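Long-range contact in putative aspartyl-tRNA synthetase (Leishmania major, PDB 6OD8), which probably catalyses the ATP-dependent attachment of L-aspartate to tRNA(Asp), as a class-II aminoacyl-tRNA synthetase: residues A[85-96]-A[138-149]. Numbering follows the deposited sequence. Where two conformers were deposited one is given.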
loop_
_atom_site.group_PDB
_atom_site.type_symbol
_atom_site.label_atom_id
_atom_site.label_comp_id
_atom_site.label_asym_id
_atom_site.label_seq_id
_atom_site.Cartn_x
_atom_site.Cartn_y
_atom_site.Cartn_z
ATOM N N VAL A 85 -22.886 -18.518 27.388
ATOM C CA VAL A 85 -24.266 -18.732 27.809
ATOM C C VAL A 85 -24.344 -18.699 29.330
ATOM O O VAL A 85 -23.468 -19.230 30.032
ATOM C CB VAL A 85 -24.814 -20.064 27.261
ATOM C CG1 VAL A 85 -26.275 -20.254 27.656
ATOM C CG2 VAL A 85 -24.652 -20.145 25.752
ATOM N N ASP A 86 -25.401 -18.069 29.844
ATOM C CA ASP A 86 -25.655 -17.882 31.272
ATOM C C ASP A 86 -24.581 -17.045 31.964
ATOM O O ASP A 86 -24.532 -17.002 33.200
ATOM C CB ASP A 86 -25.814 -19.227 31.993
ATOM C CG ASP A 86 -26.841 -20.123 31.332
ATOM O OD1 ASP A 86 -27.732 -19.586 30.637
ATOM O OD2 ASP A 86 -26.757 -21.358 31.505
ATOM N N LYS A 87 -23.706 -16.390 31.210
ATOM C CA LYS A 87 -22.759 -15.465 31.806
ATOM C C LYS A 87 -23.281 -14.044 31.631
ATOM O O LYS A 87 -23.943 -13.730 30.640
ATOM C CB LYS A 87 -21.368 -15.604 31.177
ATOM C CG LYS A 87 -20.858 -17.041 31.054
ATOM C CD LYS A 87 -20.236 -17.542 32.333
ATOM C CE LYS A 87 -19.544 -18.888 32.132
ATOM N NZ LYS A 87 -20.496 -20.022 31.945
ATOM N N THR A 88 -22.999 -13.189 32.614
ATOM C CA THR A 88 -23.275 -11.763 32.495
ATOM C C THR A 88 -22.004 -11.082 32.012
ATOM O O THR A 88 -20.955 -11.225 32.648
ATOM C CB THR A 88 -23.727 -11.164 33.826
ATOM O OG1 THR A 88 -24.984 -11.728 34.209
ATOM C CG2 THR A 88 -23.880 -9.668 33.688
ATOM N N VAL A 89 -22.087 -10.360 30.883
ATOM C CA VAL A 89 -20.904 -9.801 30.233
ATOM C C VAL A 89 -21.097 -8.312 29.962
ATOM O O VAL A 89 -22.203 -7.773 30.017
ATOM C CB VAL A 89 -20.562 -10.529 28.912
ATOM C CG1 VAL A 89 -20.249 -11.994 29.173
ATOM C CG2 VAL A 89 -21.714 -10.401 27.947
ATOM N N LEU A 90 -19.988 -7.657 29.639
ATOM C CA LEU A 90 -19.954 -6.233 29.324
ATOM C C LEU A 90 -19.729 -6.076 27.832
ATOM O O LEU A 90 -18.707 -6.529 27.313
ATOM C CB LEU A 90 -18.838 -5.532 30.098
ATOM C CG LEU A 90 -18.622 -4.057 29.770
ATOM C CD1 LEU A 90 -19.826 -3.234 30.209
ATOM C CD2 LEU A 90 -17.349 -3.575 30.441
ATOM N N ILE A 91 -20.667 -5.424 27.158
ATOM C CA ILE A 91 -20.601 -5.225 25.716
ATOM C C ILE A 91 -20.724 -3.737 25.424
ATOM O O ILE A 91 -21.498 -3.025 26.073
ATOM C CB ILE A 91 -21.712 -6.018 24.993
ATOM C CG1 ILE A 91 -21.680 -7.489 25.417
ATOM C CG2 ILE A 91 -21.560 -5.910 23.485
ATOM C CD1 ILE A 91 -23.060 -8.116 25.522
ATOM N N ARG A 92 -19.959 -3.269 24.436
ATOM C CA ARG A 92 -20.123 -1.928 23.889
ATOM C C ARG A 92 -20.694 -2.058 22.481
ATOM O O ARG A 92 -20.126 -2.768 21.646
ATOM C CB ARG A 92 -18.785 -1.187 23.872
ATOM C CG ARG A 92 -18.891 0.240 23.392
ATOM C CD ARG A 92 -17.600 0.970 23.707
ATOM N NE ARG A 92 -17.402 1.058 25.162
ATOM C CZ ARG A 92 -16.315 1.559 25.748
ATOM N NH1 ARG A 92 -15.315 2.017 24.998
ATOM N NH2 ARG A 92 -16.227 1.597 27.087
ATOM N N ALA A 93 -21.822 -1.394 22.216
ATOM C CA ALA A 93 -22.504 -1.597 20.948
ATOM C C ALA A 93 -23.302 -0.359 20.560
ATOM O O ALA A 93 -23.591 0.512 21.388
ATOM C CB ALA A 93 -23.446 -2.814 21.019
ATOM N N ARG A 94 -23.680 -0.334 19.280
ATOM C CA ARG A 94 -24.634 0.620 18.725
ATOM C C ARG A 94 -26.063 0.210 19.038
ATOM O O ARG A 94 -26.412 -0.968 18.971
ATOM C CB ARG A 94 -24.485 0.696 17.200
ATOM C CG ARG A 94 -23.206 1.332 16.735
ATOM C CD ARG A 94 -23.417 2.783 16.382
ATOM N NE ARG A 94 -22.229 3.335 15.726
ATOM C CZ ARG A 94 -21.915 4.627 15.724
ATOM N NH1 ARG A 94 -22.696 5.505 16.332
ATOM N NH2 ARG A 94 -20.829 5.042 15.088
ATOM N N VAL A 95 -26.901 1.196 19.331
ATOM C CA VAL A 95 -28.339 0.981 19.476
ATOM C C VAL A 95 -28.945 1.089 18.076
ATOM O O VAL A 95 -29.081 2.185 17.531
ATOM C CB VAL A 95 -28.961 1.991 20.439
ATOM C CG1 VAL A 95 -30.462 1.779 20.545
ATOM C CG2 VAL A 95 -28.290 1.907 21.834
ATOM N N SER A 96 -29.302 -0.052 17.481
ATOM C CA SER A 96 -29.947 -0.009 16.168
ATOM C C SER A 96 -31.395 0.430 16.285
ATOM O O SER A 96 -31.859 1.292 15.527
ATOM C CB SER A 96 -29.895 -1.379 15.485
ATOM O OG SER A 96 -28.611 -1.665 14.982
ATOM N N ALA A 138 -31.394 7.465 21.972
ATOM C CA ALA A 138 -31.419 7.754 20.539
ATOM C C ALA A 138 -30.732 6.634 19.769
ATOM O O ALA A 138 -29.665 6.154 20.169
ATOM C CB ALA A 138 -30.728 9.086 20.248
ATOM N N THR A 139 -31.343 6.206 18.657
ATOM C CA THR A 139 -30.676 5.196 17.846
ATOM C C THR A 139 -29.348 5.749 17.344
ATOM O O THR A 139 -29.180 6.962 17.161
ATOM C CB THR A 139 -31.547 4.753 16.663
ATOM O OG1 THR A 139 -31.750 5.854 15.790
ATOM C CG2 THR A 139 -32.907 4.254 17.159
ATOM N N GLU A 140 -28.393 4.838 17.166
ATOM C CA GLU A 140 -26.987 5.045 16.827
ATOM C C GLU A 140 -26.153 5.507 18.035
ATOM O O GLU A 140 -24.933 5.613 17.907
ATOM C CB GLU A 140 -26.780 6.018 15.644
ATOM C CG GLU A 140 -27.449 5.494 14.368
ATOM C CD GLU A 140 -26.946 4.112 14.037
ATOM O OE1 GLU A 140 -25.733 3.984 13.739
ATOM O OE2 GLU A 140 -27.739 3.147 14.133
ATOM N N SER A 141 -26.756 5.762 19.198
ATOM C CA SER A 141 -25.952 5.945 20.396
ATOM C C SER A 141 -25.115 4.692 20.618
ATOM O O SER A 141 -25.486 3.595 20.199
ATOM C CB SER A 141 -26.830 6.199 21.625
ATOM O OG SER A 141 -27.641 7.345 21.470
ATOM N N ILE A 142 -23.972 4.856 21.273
ATOM C CA ILE A 142 -23.150 3.724 21.668
ATOM C C ILE A 142 -23.327 3.522 23.168
ATOM O O ILE A 142 -23.246 4.476 23.948
ATOM C CB ILE A 142 -21.680 3.944 21.286
ATOM C CG1 ILE A 142 -21.552 3.946 19.758
ATOM C CG2 ILE A 142 -20.819 2.858 21.900
ATOM C CD1 ILE A 142 -20.202 4.398 19.263
ATOM N N VAL A 143 -23.612 2.279 23.566
ATOM C CA VAL A 143 -23.927 1.972 24.958
ATOM C C VAL A 143 -22.965 0.916 25.482
ATOM O O VAL A 143 -22.469 0.080 24.727
ATOM C CB VAL A 143 -25.385 1.486 25.127
ATOM C CG1 VAL A 143 -26.377 2.617 24.899
ATOM C CG2 VAL A 143 -25.676 0.293 24.212
ATOM N N ASP A 144 -22.688 0.973 26.791
ATOM C CA ASP A 144 -22.069 -0.121 27.525
ATOM C C ASP A 144 -23.192 -0.837 28.254
ATOM O O ASP A 144 -23.885 -0.222 29.066
ATOM C CB ASP A 144 -21.044 0.383 28.546
ATOM C CG ASP A 144 -19.677 0.619 27.950
ATOM O OD1 ASP A 144 -19.373 0.051 26.882
ATOM O OD2 ASP A 144 -18.896 1.369 28.567
ATOM N N VAL A 145 -23.385 -2.115 27.968
ATOM C CA VAL A 145 -24.448 -2.904 28.581
ATOM C C VAL A 145 -23.811 -4.039 29.368
ATOM O O VAL A 145 -22.886 -4.696 28.873
ATOM C CB VAL A 145 -25.424 -3.443 27.518
ATOM C CG1 VAL A 145 -26.409 -4.421 28.127
ATOM C CG2 VAL A 145 -26.161 -2.291 26.853
ATOM N N GLU A 146 -24.271 -4.238 30.602
ATOM C CA GLU A 146 -24.014 -5.451 31.362
ATOM C C GLU A 146 -25.242 -6.340 31.211
ATOM O O GLU A 146 -26.347 -5.923 31.565
ATOM C CB GLU A 146 -23.750 -5.119 32.833
ATOM C CG GLU A 146 -23.707 -6.311 33.749
ATOM C CD GLU A 146 -23.249 -5.956 35.158
ATOM O OE1 GLU A 146 -24.094 -5.941 36.081
ATOM O OE2 GLU A 146 -22.039 -5.688 35.336
ATOM N N ALA A 147 -25.062 -7.543 30.665
ATOM C CA ALA A 147 -26.231 -8.350 30.333
ATOM C C ALA A 147 -25.889 -9.828 30.347
ATOM O O ALA A 147 -24.771 -10.217 30.004
ATOM C CB ALA A 147 -26.796 -7.985 28.954
ATOM N N THR A 148 -26.889 -10.644 30.689
ATOM C CA THR A 148 -26.752 -12.092 30.667
ATOM C C THR A 148 -27.060 -12.642 29.276
ATOM O O THR A 148 -28.066 -12.271 28.655
ATOM C CB THR A 148 -27.660 -12.733 31.711
ATOM O OG1 THR A 148 -27.440 -12.092 32.976
ATOM C CG2 THR A 148 -27.318 -14.216 31.863
ATOM N N VAL A 149 -26.185 -13.520 28.793
ATOM C CA VAL A 149 -26.374 -14.180 27.502
ATOM C C VAL A 149 -27.263 -15.395 27.722
ATOM O O VAL A 149 -26.863 -16.361 28.377
ATOM C CB VAL A 149 -25.041 -14.584 26.867
ATOM C CG1 VAL A 149 -25.295 -15.299 25.548
ATOM C CG2 VAL A 149 -24.155 -13.369 26.652
HETATM O O HOH W 1 -30.166 2.514 13.682
#
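R92 extends CG away from its backbone N (chi1 -177°) and then bends at chi3, which lays its guanidinium alongside the carboxylate of D144, the residue it faces in a non-hydrogen-bonded antiparallel pair. The grip is side-on and double: NE of R92 gives a nearly straight bond to OD1 of D144 (2.8 Å, 176° at the hydrogen). NH2 of R92 reaches the syn lone pair of D144 OD2 at 3.1 Å. Because the two planes are turned 31° apart, the salt bridge is twisted rather than flat.

R94 bends at chi2, and its NH1 donates a hydrogen bond of 2.7 Å to the backbone O of E140, which lies in the guanidinium plane. In the conformer given, CD1 of I142 lies over one face of the R94 guanidinium, 3.9 Å from its plane. At the far end of the ladder the hydroxyls OG1 of T88 and OG1 of T148 are hydrogen-bonded at 2.8 Å.

Backbone evidence for a regular antiparallel ladder is the paired N-H to O bonds of V89 with A147, I91 with V145 and A93 with V143. Beyond it, V95 N bonds to S141 O and E140 N to V95 O, so 85-96 also holds the type II turn A138-S141. CG2 of V95, just past the ladder, packs 3.7 Å from CG1 of V143, the two side chains crossing at about a right angle.

R92 NH1 bonds to D321 O of the second subunit, and R94 forms a salt bridge to D286 of that subunit. Strands 88-100 and 142-151 belong to the curled sheet of the OB fold, which in this family probably binds the tRNA anticodon; A93 lies against L109 of strand 104-111, V149 against I164 and L166 of strand 164-168, and V143 against I171 and T173 of strand 170-173.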